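Local coordinates for membrane protein implicated in regulation of membrane protease activity (Corynebacterium glutamicum ATCC 13032, PDB 3CP0), which is the soluble, OB-fold NfeD-like domain of a membrane protein and probably helps regulate membrane protease activity, at residues Thr59-Glu62 with Gly63-Val66. Residues are numbered along the deposited sequence; the frame is centred on the assembly and turned at random. Where two conformers were deposited one is given.
Sequences TFAE and GEIV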
loop_
_atom_site.group_PDB
_atom_site.type_symbol
_atom_site.label_atom_id
_atom_site.label_comp_id
_atom_site.label_asym_id
_atom_site.label_seq_id
_atom_site.Cartn_x
_atom_site.Cartn_y
_atom_site.Cartn_z
ATOM N N THR A 59 10.064 5.667 1.052
ATOM C CA THR A 59 8.769 6.290 1.302
ATOM C C THR A 59 8.093 6.552 -0.057
ATOM O O THR A 59 8.753 6.980 -1.037
ATOM C CB THR A 59 8.981 7.638 2.045
ATOM O OG1 THR A 59 9.526 7.363 3.344
ATOM C CG2 THR A 59 7.673 8.379 2.240
ATOM N N PHE A 60 6.790 6.290 -0.107
ATOM C CA PHE A 60 5.947 6.608 -1.256
ATOM C C PHE A 60 5.117 7.817 -0.875
ATOM O O PHE A 60 4.317 7.775 0.087
ATOM C CB PHE A 60 5.042 5.391 -1.604
ATOM C CG PHE A 60 5.815 4.218 -2.083
ATOM C CD1 PHE A 60 6.256 4.165 -3.399
ATOM C CD2 PHE A 60 6.088 3.156 -1.223
ATOM C CE1 PHE A 60 6.988 3.060 -3.870
ATOM C CE2 PHE A 60 6.825 2.044 -1.651
ATOM C CZ PHE A 60 7.258 1.995 -2.980
ATOM N N ALA A 61 5.258 8.901 -1.623
ATOM C CA ALA A 61 4.564 10.112 -1.208
ATOM C C ALA A 61 3.085 10.116 -1.669
ATOM O O ALA A 61 2.722 9.416 -2.622
ATOM C CB ALA A 61 5.294 11.326 -1.821
ATOM N N GLU A 62 2.253 10.911 -0.986
ATOM C CA GLU A 62 0.868 11.144 -1.380
ATOM C C GLU A 62 0.773 11.419 -2.885
ATOM O O GLU A 62 1.520 12.261 -3.421
ATOM C CB GLU A 62 0.286 12.350 -0.621
ATOM C CG GLU A 62 -1.187 12.602 -0.926
ATOM C CD GLU A 62 -1.688 13.968 -0.479
ATOM O OE1 GLU A 62 -0.904 14.782 0.056
ATOM O OE2 GLU A 62 -2.882 14.230 -0.682
ATOM N N GLY A 63 -0.166 10.724 -3.530
ATOM C CA GLY A 63 -0.421 10.841 -4.966
ATOM C C GLY A 63 0.279 9.769 -5.755
ATOM O O GLY A 63 -0.105 9.510 -6.923
ATOM N N GLU A 64 1.288 9.119 -5.172
ATOM C CA GLU A 64 1.967 8.052 -5.942
ATOM C C GLU A 64 1.072 6.831 -6.113
ATOM O O GLU A 64 0.227 6.553 -5.247
ATOM C CB GLU A 64 3.326 7.632 -5.326
ATOM C CG GLU A 64 4.383 8.780 -5.392
ATOM C CD GLU A 64 5.751 8.377 -4.786
ATOM O OE1 GLU A 64 6.146 7.197 -4.924
ATOM O OE2 GLU A 64 6.453 9.232 -4.180
ATOM N N ILE A 65 1.262 6.128 -7.238
ATOM C CA ILE A 65 0.591 4.831 -7.432
ATOM C C ILE A 65 1.560 3.706 -7.068
ATOM O O ILE A 65 2.725 3.715 -7.517
ATOM C CB ILE A 65 0.132 4.639 -8.921
ATOM C CG1 ILE A 65 -0.691 5.847 -9.411
ATOM C CG2 ILE A 65 -0.644 3.296 -9.016
ATOM C CD1 ILE A 65 -1.832 6.244 -8.461
ATOM N N VAL A 66 1.101 2.781 -6.208
ATOM C CA VAL A 66 1.904 1.627 -5.796
ATOM C C VAL A 66 1.173 0.324 -6.136
ATOM O O VAL A 66 -0.019 0.357 -6.529
ATOM C CB VAL A 66 2.136 1.705 -4.263
ATOM C CG1 VAL A 66 2.968 2.974 -3.989
ATOM C CG2 VAL A 66 0.763 1.821 -3.508
#
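Glu64 folds back over the chain that precedes it and grips Ala61 at both backbone ends. Its carboxylate oxygen OE2 accepts the amide of Ala61 (Ala61 N to Glu64 OE2 2.8 Å), and its own amide returns a bond to the carbonyl of Ala61 (Glu64 N to Ala61 O 2.9 Å). In the first of these bonds the nearly straight N-H meets OE2 from above the carboxylate, 82° out of its plane. Glu64 CG sits beside the backbone N (chi1 -66°) and the chain runs extended beyond it, which carries the carboxylate back across the turn to Ala61. The other oxygen, Glu64 OE1, reaches the rim of Phe60 close to the ring plane, 3.4 Å from Phe60 CD1. Ring and carboxylate planes stand 75° apart, and the two side chains cross at about a right angle. The returning amide bond closes a type II beta turn from Ala61 to Glu64, the bend through which the loop after strand 47-53 enters strand 65-72 of this OB-clan domain. Gly63 occupies the third position of that turn and has the positive phi that a type II turn takes there. Beyond the turn, Val66 CG1 lies over one face of Phe60 as a CH-pi contact, 3.9 Å from the ring centroid and not far off the ring normal. The methyl is displaced toward the rim, as the 3.5 Å approach of Val66 CG1 to Phe60 CD1 confirms. Both side chains are buried and also touch Val31 of strand 28-31. The amide of Glu62 donates a hydrogen bond to OD1 of Asp34, which ties the turn to that residue.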